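PDB 3JVN: acetyltransferase from Vibrio fischeri, which probably transfers an acyl group, most likely acetyl from acetyl-CoA, to an acceptor that is not known. Local coordinates for residues 3-11 against 57-65; 68-76 against 109-120. All coordinates share one frame; numbering follows the deposited sequence.

Overall arrangement
Contact 1 closes before contact 2 opens along the chain, and their centres lie about 12 Å apart. Contact 1 pairs strand 4-7, an outermost strand within this chain, with strand 56-62. Contact 2 lays helix 105-118 against strand 67-79, the next strand in the same mixed sheet. The two join directly through the backbone, where Met57 N and Ala61 N probably bond to Gly73 O and Gly69 O. Tyr59 of contact 1 packs on Arg112 and Glu116 of the helix, and one sulfate ion is held from both contacts. Together they tie the first three strands of a GNAT sheet to one another and to a helix packed on one face.

Contact 1. Residues 3-11 against 57-65; sequences PVIRRAKEI and MVYVAEMDD. With SO4 (sulfate ion), chain B.
Val58 meets Ala8 just beyond the end of strand 4-7. Ala8 N donates to Val58 O at 2.8 Å, and the Ala8 methyl rests against both branches of the valine. Tyr59 and Arg7 form a non-hydrogen-bonded pair whose side chains diverge. The tyrosine ring runs beside the arginine backbone, with CD1 3.5 Å from Arg7 CA and Arg6 O near the ring edge; its hydroxyl end packs against Arg112 and Glu116 of helix 105-118. Arg7 N turns outward from the pair and donates to sulfate O1 at 2.8 Å, while sulfate oxygens lie over one face of the Arg7 guanidinium.

Val60 and Arg6 are a hydrogen-bonded pair, joined by backbone hydrogen bonds in both directions. With its CG set between backbone N and carbonyl carbon (chi1 43°) and a bend at chi3, the Arg6 chain reaches over the valine, so Val60 CG2 lies 3.9 Å above the centre of the guanidinium plane. Ala61 faces Ile5 in the next, non-hydrogen-bonded pair. Glu62 again pairs in both directions, its N 2.8 Å from Val4 O and its O 2.7 Å from Val4 N. Its side chain, extended beyond CG, brings OE2 to the edge of the Arg6 guanidinium; the OE2-NH2 distance is 2.7 Å, a salt bridge whose hydrogen bond is weak, with the two planes 50° apart. The poorly ordered Met63 lies beside the Pro3 ring.

Arg6 also bridges through NH1 to Asp12, so two carboxylates share one guanidinium laid on an aliphatic branch. This would be expected to favour the charged forms and to hold the loop that follows strand 4-7, up to Asp12, close to the sheet.

Contact 2. Residues 68-76 against 109-120; sequences IGFITGHFC and LMMRIEQELKDY. With SO4 (sulfate ion), chain B.
Ile71 reaches out from strand 68-76 into the helix, its CD1 3.7 Å from both the selenium of Met110, a selenomethionine, and CG2 of Ile113. Its CG1 stands opposite the backbone N (chi1 -176°) and chi2 is also extended, which carries CD1 out to touch both side chains, while CG2 lies against Leu109 CB. Leu109 slides past Ile71 the other way and sets CD1 3.8 Å from Phe70 O. One turn on, Ile113 CD1 settles directly on the backbone of Gly73, 3.6 Å from its CA, where no side chain intervenes. Further along, Phe75 puts CE1 against Leu117 CD1, and its CZ lies over one face of the Tyr120 ring, offset toward the rim. The two rings are oblique, with planes at 37° and centroids 4.6 Å apart, and Glu116 O lies near the Phe75 ring edge.

In the next shell, Val122 touches both Phe75 and Leu117, and Ile91 backs Met110. Phe70 points away from the helix and packs on Leu16, Leu19 and Met20 of helix 13-30. His74 also faces away; its ND1 is hydrogen-bonded to Asp92, and it touches Ser80 of the second subunit. On the flank of the helix, Arg112 presents a guanidinium edge to the sulfate, NE bonding to O4 at 2.9 Å and NH2 to O2 at 2.6 Å. Gln115 OE1 covers one face of that guanidinium.

Strand 68-76 enters through a classic beta bulge, Ile68 and Gly69 both facing Ala61. The axes of strand 68-76 and helix 109-118 come within 8.7 Å, their N-to-C directions 32° apart. Helix 105-118 connects the parallel strands 86-96 and 124-127, the beta-alpha-beta crossover of the GNAT fold.

Contact 1. Residues 3-11 against 57-65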
loop_
_atom_site.group_PDB
_atom_site.type_symbol
_atom_site.label_atom_id
_atom_site.label_comp_id
_atom_site.label_asym_id
_atom_site.label_seq_id
_atom_site.Cartn_x
_atom_site.Cartn_y
_atom_site.Cartn_z
ATOM N N PRO A 3 15.317 -25.000 14.928
ATOM C CA PRO A 3 15.643 -23.630 15.406
ATOM C C PRO A 3 14.440 -22.983 16.093
ATOM O O PRO A 3 13.328 -23.023 15.572
ATOM C CB PRO A 3 16.053 -22.820 14.183
ATOM C CG PRO A 3 16.492 -23.922 13.208
ATOM C CD PRO A 3 15.518 -25.083 13.469
ATOM N N VAL A 4 14.674 -22.377 17.254
ATOM C CA VAL A 4 13.613 -21.711 18.022
ATOM C C VAL A 4 13.397 -20.243 17.598
ATOM O O VAL A 4 14.301 -19.411 17.730
ATOM C CB VAL A 4 13.937 -21.725 19.544
ATOM C CG1 VAL A 4 12.768 -21.149 20.342
ATOM C CG2 VAL A 4 14.262 -23.140 19.990
ATOM N N ILE A 5 12.204 -19.917 17.106
ATOM C CA ILE A 5 11.915 -18.547 16.694
ATOM C C ILE A 5 11.296 -17.760 17.845
ATOM O O ILE A 5 10.352 -18.221 18.495
ATOM C CB ILE A 5 10.961 -18.502 15.471
ATOM C CG1 ILE A 5 11.685 -18.988 14.214
ATOM C CG2 ILE A 5 10.476 -17.079 15.239
ATOM C CD1 ILE A 5 12.067 -20.442 14.248
ATOM N N ARG A 6 11.839 -16.574 18.100
ATOM C CA ARG A 6 11.349 -15.727 19.183
ATOM C C ARG A 6 11.526 -14.240 18.928
ATOM O O ARG A 6 12.269 -13.832 18.037
ATOM C CB ARG A 6 12.054 -16.086 20.495
ATOM C CG ARG A 6 13.546 -16.322 20.359
ATOM C CD ARG A 6 14.268 -16.263 21.712
ATOM N NE ARG A 6 14.736 -14.906 21.999
ATOM C CZ ARG A 6 16.013 -14.519 21.964
ATOM N NH1 ARG A 6 16.333 -13.260 22.228
ATOM N NH2 ARG A 6 16.973 -15.392 21.693
ATOM N N ARG A 7 10.823 -13.428 19.709
ATOM C CA ARG A 7 10.936 -11.987 19.574
ATOM C C ARG A 7 12.296 -11.611 20.156
ATOM O O ARG A 7 12.696 -12.113 21.208
ATOM C CB ARG A 7 9.831 -11.276 20.355
ATOM C CG ARG A 7 9.987 -11.386 21.848
ATOM C CD ARG A 7 9.192 -10.327 22.573
ATOM N NE ARG A 7 7.913 -10.815 23.079
ATOM C CZ ARG A 7 6.864 -11.121 22.325
ATOM N NH1 ARG A 7 5.747 -11.553 22.895
ATOM N NH2 ARG A 7 6.924 -10.995 21.005
ATOM N N ALA A 8 13.010 -10.738 19.456
ATOM C CA ALA A 8 14.327 -10.288 19.888
ATOM C C ALA A 8 14.267 -9.535 21.213
ATOM O O ALA A 8 13.200 -9.149 21.691
ATOM C CB ALA A 8 14.943 -9.407 18.820
ATOM N N LYS A 9 15.436 -9.335 21.803
ATOM C CA LYS A 9 15.551 -8.639 23.073
ATOM C C LYS A 9 16.764 -7.722 23.057
ATOM O O LYS A 9 17.626 -7.825 22.182
ATOM C CB LYS A 9 15.691 -9.639 24.223
ATOM C CG LYS A 9 14.500 -10.560 24.431
ATOM C CD LYS A 9 14.655 -11.331 25.738
ATOM C CE LYS A 9 15.930 -12.174 25.743
ATOM N NZ LYS A 9 16.260 -12.761 27.076
ATOM N N GLU A 10 16.821 -6.828 24.038
ATOM C CA GLU A 10 17.918 -5.885 24.159
ATOM C C GLU A 10 19.261 -6.632 24.269
ATOM O O GLU A 10 20.315 -6.084 23.925
ATOM C CB GLU A 10 17.685 -4.997 25.386
ATOM C CG GLU A 10 18.584 -3.770 25.466
ATOM C CD GLU A 10 18.360 -2.953 26.736
ATOM O OE1 GLU A 10 18.460 -3.540 27.841
ATOM O OE2 GLU A 10 18.108 -1.726 26.631
ATOM N N ILE A 11 19.197 -7.887 24.716
ATOM C CA ILE A 11 20.366 -8.753 24.895
ATOM C C ILE A 11 20.956 -9.291 23.590
ATOM O O ILE A 11 22.046 -9.855 23.580
ATOM C CB ILE A 11 20.021 -9.980 25.786
ATOM C CG1 ILE A 11 18.920 -10.827 25.127
ATOM C CG2 ILE A 11 19.547 -9.515 27.159
ATOM C CD1 ILE A 11 19.245 -12.322 24.989
HETATM N N MSE A 57 9.040 -4.686 14.666
HETATM C CA MSE A 57 9.149 -6.092 15.012
HETATM C C MSE A 57 10.485 -6.682 14.599
HETATM O O MSE A 57 11.013 -6.372 13.539
HETATM C CB MSE A 57 8.030 -6.882 14.336
HETATM C CG MSE A 57 6.649 -6.526 14.819
HETATM SE SE MSE A 57 5.279 -6.888 13.511
HETATM C CE MSE A 57 5.261 -8.829 13.627
ATOM N N VAL A 58 11.034 -7.534 15.449
ATOM C CA VAL A 58 12.278 -8.192 15.119
ATOM C C VAL A 58 12.286 -9.577 15.740
ATOM O O VAL A 58 12.291 -9.717 16.953
ATOM C CB VAL A 58 13.516 -7.372 15.584
ATOM C CG1 VAL A 58 13.322 -6.881 17.004
ATOM C CG2 VAL A 58 14.752 -8.225 15.481
ATOM N N TYR A 59 12.247 -10.606 14.902
ATOM C CA TYR A 59 12.285 -11.962 15.417
ATOM C C TYR A 59 13.605 -12.603 15.040
ATOM O O TYR A 59 14.191 -12.271 14.009
ATOM C CB TYR A 59 11.122 -12.773 14.864
ATOM C CG TYR A 59 9.790 -12.206 15.262
ATOM C CD1 TYR A 59 9.281 -12.399 16.552
ATOM C CD2 TYR A 59 9.033 -11.477 14.356
ATOM C CE1 TYR A 59 8.048 -11.872 16.921
ATOM C CE2 TYR A 59 7.805 -10.954 14.716
ATOM C CZ TYR A 59 7.313 -11.155 15.987
ATOM O OH TYR A 59 6.077 -10.653 16.322
ATOM N N VAL A 60 14.077 -13.507 15.895
ATOM C CA VAL A 60 15.332 -14.212 15.658
ATOM C C VAL A 60 15.156 -15.731 15.724
ATOM O O VAL A 60 14.244 -16.239 16.383
ATOM C CB VAL A 60 16.431 -13.792 16.693
ATOM C CG1 VAL A 60 16.896 -12.363 16.420
ATOM C CG2 VAL A 60 15.891 -13.920 18.117
ATOM N N ALA A 61 16.030 -16.443 15.016
ATOM C CA ALA A 61 16.035 -17.901 14.995
ATOM C C ALA A 61 17.237 -18.328 15.844
ATOM O O ALA A 61 18.380 -18.014 15.506
ATOM C CB ALA A 61 16.189 -18.406 13.567
ATOM N N GLU A 62 16.980 -19.020 16.952
ATOM C CA GLU A 62 18.048 -19.465 17.845
ATOM C C GLU A 62 18.188 -20.978 17.741
ATOM O O GLU A 62 17.234 -21.716 17.988
ATOM C CB GLU A 62 17.721 -19.058 19.296
ATOM C CG GLU A 62 18.891 -18.458 20.094
ATOM C CD GLU A 62 18.463 -17.896 21.450
ATOM O OE1 GLU A 62 19.299 -17.254 22.126
ATOM O OE2 GLU A 62 17.295 -18.098 21.850
HETATM N N MSE A 63 19.373 -21.440 17.361
HETATM C CA MSE A 63 19.606 -22.871 17.233
HETATM C C MSE A 63 19.909 -23.483 18.598
HETATM O O MSE A 63 19.023 -24.045 19.246
HETATM C CB MSE A 63 20.761 -23.146 16.265
HETATM C CG MSE A 63 21.017 -24.628 16.015
HETATM SE SE MSE A 63 19.425 -25.586 15.442
HETATM C CE MSE A 63 19.711 -25.567 13.521
ATOM N N ASP A 64 21.159 -23.365 19.032
ATOM C CA ASP A 64 21.567 -23.911 20.322
ATOM C C ASP A 64 21.441 -22.838 21.395
ATOM O O ASP A 64 20.637 -22.954 22.321
ATOM C CB ASP A 64 23.012 -24.418 20.245
ATOM C CG ASP A 64 23.107 -25.925 20.411
ATOM O OD1 ASP A 64 22.774 -26.412 21.512
ATOM O OD2 ASP A 64 23.500 -26.621 19.445
ATOM N N ASP A 65 22.250 -21.796 21.255
ATOM C CA ASP A 65 22.244 -20.666 22.174
ATOM C C ASP A 65 22.776 -19.486 21.383
ATOM O O ASP A 65 23.066 -18.425 21.934
ATOM C CB ASP A 65 23.153 -20.929 23.378
ATOM C CG ASP A 65 22.373 -21.128 24.670
ATOM O OD1 ASP A 65 21.563 -20.235 25.017
ATOM O OD2 ASP A 65 22.577 -22.171 25.338
HETATM S S SO4 B . 7.519 -15.158 20.752
HETATM O O1 SO4 B . 8.621 -14.307 21.257
HETATM O O2 SO4 B . 6.288 -14.355 20.657
HETATM O O3 SO4 B . 7.293 -16.266 21.701
HETATM O O4 SO4 B . 7.873 -15.709 19.423
#

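Contact 2. Residues 68-76 against 109-120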
loop_
_atom_site.group_PDB
_atom_site.type_symbol
_atom_site.label_atom_id
_atom_site.label_comp_id
_atom_site.label_asym_id
_atom_site.label_seq_id
_atom_site.Cartn_x
_atom_site.Cartn_y
_atom_site.Cartn_z
ATOM N N ILE A 68 21.111 -17.610 14.726
ATOM C CA ILE A 68 21.538 -17.895 13.362
ATOM C C ILE A 68 20.677 -17.211 12.308
ATOM O O ILE A 68 20.824 -17.461 11.110
ATOM C CB ILE A 68 21.583 -19.435 13.089
ATOM C CG1 ILE A 68 20.305 -20.125 13.606
ATOM C CG2 ILE A 68 22.824 -20.044 13.738
ATOM C CD1 ILE A 68 19.109 -19.986 12.691
ATOM N N GLY A 69 19.788 -16.330 12.755
ATOM C CA GLY A 69 18.938 -15.625 11.818
ATOM C C GLY A 69 17.974 -14.655 12.470
ATOM O O GLY A 69 17.704 -14.735 13.664
ATOM N N PHE A 70 17.462 -13.721 11.677
ATOM C CA PHE A 70 16.504 -12.741 12.167
ATOM C C PHE A 70 15.704 -12.181 10.988
ATOM O O PHE A 70 16.073 -12.351 9.823
ATOM C CB PHE A 70 17.220 -11.596 12.910
ATOM C CG PHE A 70 18.015 -10.692 12.011
ATOM C CD1 PHE A 70 19.277 -11.070 11.548
ATOM C CD2 PHE A 70 17.471 -9.492 11.567
ATOM C CE1 PHE A 70 19.978 -10.263 10.643
ATOM C CE2 PHE A 70 18.160 -8.685 10.668
ATOM C CZ PHE A 70 19.411 -9.069 10.205
ATOM N N ILE A 71 14.591 -11.535 11.303
ATOM C CA ILE A 71 13.742 -10.928 10.294
ATOM C C ILE A 71 13.280 -9.636 10.942
ATOM O O ILE A 71 13.167 -9.561 12.166
ATOM C CB ILE A 71 12.533 -11.848 9.901
ATOM C CG1 ILE A 71 11.732 -11.183 8.763
ATOM C CG2 ILE A 71 11.683 -12.160 11.120
ATOM C CD1 ILE A 71 10.674 -12.076 8.150
ATOM N N THR A 72 13.028 -8.618 10.120
ATOM C CA THR A 72 12.634 -7.312 10.628
ATOM C C THR A 72 11.458 -6.714 9.861
ATOM O O THR A 72 11.458 -6.733 8.633
ATOM C CB THR A 72 13.872 -6.347 10.597
ATOM O OG1 THR A 72 13.846 -5.473 11.737
ATOM C CG2 THR A 72 13.879 -5.520 9.334
ATOM N N GLY A 73 10.467 -6.180 10.579
ATOM C CA GLY A 73 9.309 -5.587 9.923
ATOM C C GLY A 73 8.654 -4.490 10.751
ATOM O O GLY A 73 8.847 -4.448 11.969
ATOM N N HIS A 74 7.894 -3.590 10.116
ATOM C CA HIS A 74 7.226 -2.514 10.860
ATOM C C HIS A 74 5.801 -2.213 10.403
ATOM O O HIS A 74 5.488 -2.344 9.228
ATOM C CB HIS A 74 8.051 -1.212 10.810
ATOM C CG HIS A 74 8.016 -0.496 9.487
ATOM N ND1 HIS A 74 8.727 -0.924 8.386
ATOM C CD2 HIS A 74 7.404 0.654 9.112
ATOM C CE1 HIS A 74 8.558 -0.069 7.393
ATOM N NE2 HIS A 74 7.761 0.899 7.805
ATOM N N PHE A 75 4.943 -1.824 11.346
ATOM C CA PHE A 75 3.558 -1.471 11.027
ATOM C C PHE A 75 3.558 -0.078 10.398
ATOM O O PHE A 75 4.413 0.763 10.711
ATOM C CB PHE A 75 2.676 -1.441 12.294
ATOM C CG PHE A 75 2.374 -2.800 12.866
ATOM C CD1 PHE A 75 1.775 -3.781 12.074
ATOM C CD2 PHE A 75 2.696 -3.100 14.194
ATOM C CE1 PHE A 75 1.489 -5.048 12.583
ATOM C CE2 PHE A 75 2.419 -4.363 14.729
ATOM C CZ PHE A 75 1.812 -5.348 13.912
ATOM N N CYS A 76 2.617 0.158 9.492
ATOM C CA CYS A 76 2.496 1.464 8.861
ATOM C C CYS A 76 1.041 1.737 8.548
ATOM O O CYS A 76 0.204 0.833 8.560
ATOM C CB CYS A 76 3.349 1.571 7.596
ATOM S SG CYS A 76 3.766 0.019 6.800
ATOM N N LEU A 109 10.603 -17.814 9.901
ATOM C CA LEU A 109 10.744 -16.412 10.297
ATOM C C LEU A 109 9.624 -15.609 9.628
ATOM O O LEU A 109 8.980 -14.779 10.262
ATOM C CB LEU A 109 12.111 -15.862 9.875
ATOM C CG LEU A 109 13.334 -16.312 10.680
ATOM C CD1 LEU A 109 14.596 -15.829 9.997
ATOM C CD2 LEU A 109 13.258 -15.771 12.092
HETATM N N MSE A 110 9.399 -15.862 8.343
HETATM C CA MSE A 110 8.338 -15.188 7.605
HETATM C C MSE A 110 7.004 -15.619 8.199
HETATM O O MSE A 110 6.021 -14.878 8.168
HETATM C CB MSE A 110 8.371 -15.589 6.127
HETATM C CG MSE A 110 9.355 -14.798 5.256
HETATM SE SE MSE A 110 8.825 -12.920 5.031
HETATM C CE MSE A 110 6.893 -13.186 5.028
HETATM N N MSE A 111 6.988 -16.840 8.725
HETATM C CA MSE A 111 5.799 -17.431 9.328
HETATM C C MSE A 111 5.443 -16.707 10.620
HETATM O O MSE A 111 4.269 -16.461 10.917
HETATM C CB MSE A 111 6.052 -18.911 9.632
HETATM C CG MSE A 111 4.945 -19.856 9.162
HETATM SE SE MSE A 111 4.803 -19.959 7.217
HETATM C CE MSE A 111 3.491 -18.559 6.926
ATOM N N ARG A 112 6.471 -16.381 11.393
ATOM C CA ARG A 112 6.283 -15.693 12.657
ATOM C C ARG A 112 5.773 -14.263 12.436
ATOM O O ARG A 112 4.722 -13.886 12.955
ATOM C CB ARG A 112 7.602 -15.655 13.434
ATOM C CG ARG A 112 7.487 -15.020 14.812
ATOM C CD ARG A 112 6.675 -15.895 15.767
ATOM N NE ARG A 112 6.379 -15.229 17.035
ATOM C CZ ARG A 112 5.662 -14.109 17.142
ATOM N NH1 ARG A 112 5.160 -13.520 16.057
ATOM N NH2 ARG A 112 5.442 -13.577 18.335
ATOM N N ILE A 113 6.505 -13.470 11.656
ATOM C CA ILE A 113 6.088 -12.096 11.431
ATOM C C ILE A 113 4.657 -11.971 10.897
ATOM O O ILE A 113 3.939 -11.027 11.256
ATOM C CB ILE A 113 7.082 -11.337 10.503
ATOM C CG1 ILE A 113 6.696 -9.849 10.468
ATOM C CG2 ILE A 113 7.104 -11.946 9.108
ATOM C CD1 ILE A 113 7.818 -8.910 10.020
ATOM N N GLU A 114 4.237 -12.917 10.056
ATOM C CA GLU A 114 2.884 -12.899 9.501
ATOM C C GLU A 114 1.864 -13.237 10.592
ATOM O O GLU A 114 0.721 -12.796 10.543
ATOM C CB GLU A 114 2.751 -13.912 8.362
ATOM C CG GLU A 114 3.660 -13.677 7.164
ATOM C CD GLU A 114 3.507 -14.763 6.101
ATOM O OE1 GLU A 114 4.279 -14.763 5.118
ATOM O OE2 GLU A 114 2.613 -15.622 6.255
ATOM N N GLN A 115 2.276 -14.022 11.576
ATOM C CA GLN A 115 1.370 -14.375 12.654
ATOM C C GLN A 115 0.935 -13.097 13.354
ATOM O O GLN A 115 -0.257 -12.831 13.485
ATOM C CB GLN A 115 2.069 -15.298 13.640
ATOM C CG GLN A 115 1.173 -15.864 14.718
ATOM C CD GLN A 115 1.978 -16.590 15.782
ATOM O OE1 GLN A 115 2.661 -15.958 16.590
ATOM N NE2 GLN A 115 1.917 -17.921 15.778
ATOM N N GLU A 116 1.911 -12.309 13.804
ATOM C CA GLU A 116 1.637 -11.046 14.485
ATOM C C GLU A 116 0.933 -10.060 13.559
ATOM O O GLU A 116 0.062 -9.298 13.983
ATOM C CB GLU A 116 2.937 -10.434 14.996
ATOM C CG GLU A 116 3.312 -10.903 16.389
ATOM C CD GLU A 116 2.566 -10.155 17.475
ATOM O OE1 GLU A 116 2.883 -8.969 17.706
ATOM O OE2 GLU A 116 1.652 -10.747 18.087
ATOM N N LEU A 117 1.319 -10.078 12.290
ATOM C CA LEU A 117 0.714 -9.203 11.304
ATOM C C LEU A 117 -0.769 -9.506 11.153
ATOM O O LEU A 117 -1.604 -8.613 11.278
ATOM C CB LEU A 117 1.418 -9.390 9.968
ATOM C CG LEU A 117 2.144 -8.135 9.497
ATOM C CD1 LEU A 117 2.818 -7.428 10.681
ATOM C CD2 LEU A 117 3.164 -8.525 8.441
ATOM N N LYS A 118 -1.072 -10.775 10.875
ATOM C CA LYS A 118 -2.434 -11.253 10.691
ATOM C C LYS A 118 -3.335 -10.923 11.864
ATOM O O LYS A 118 -4.452 -10.427 11.683
ATOM C CB LYS A 118 -2.455 -12.769 10.484
ATOM C CG LYS A 118 -2.503 -13.220 9.021
ATOM C CD LYS A 118 -1.119 -13.427 8.406
ATOM C CE LYS A 118 -0.517 -14.778 8.803
ATOM N NZ LYS A 118 -1.339 -15.929 8.316
ATOM N N ASP A 119 -2.870 -11.203 13.076
ATOM C CA ASP A 119 -3.714 -10.912 14.217
ATOM C C ASP A 119 -3.759 -9.420 14.559
ATOM O O ASP A 119 -4.448 -9.019 15.488
ATOM C CB ASP A 119 -3.319 -11.801 15.412
ATOM C CG ASP A 119 -1.928 -11.541 15.899
ATOM O OD1 ASP A 119 -1.369 -12.415 16.596
ATOM O OD2 ASP A 119 -1.400 -10.456 15.589
ATOM N N TYR A 120 -3.035 -8.604 13.791
ATOM C CA TYR A 120 -3.047 -7.147 13.972
ATOM C C TYR A 120 -3.890 -6.519 12.859
ATOM O O TYR A 120 -3.849 -5.305 12.629
ATOM C CB TYR A 120 -1.642 -6.539 13.904
ATOM C CG TYR A 120 -1.056 -6.240 15.258
ATOM C CD1 TYR A 120 -0.391 -7.226 15.977
ATOM C CD2 TYR A 120 -1.240 -4.989 15.857
ATOM C CE1 TYR A 120 0.070 -6.993 17.265
ATOM C CE2 TYR A 120 -0.784 -4.729 17.150
ATOM C CZ TYR A 120 -0.127 -5.745 17.849
ATOM O OH TYR A 120 0.333 -5.502 19.126
HETATM S S SO4 B . 7.519 -15.158 20.752
HETATM O O1 SO4 B . 8.621 -14.307 21.257
HETATM O O2 SO4 B . 6.288 -14.355 20.657
HETATM O O3 SO4 B . 7.293 -16.266 21.701
HETATM O O4 SO4 B . 7.873 -15.709 19.423
#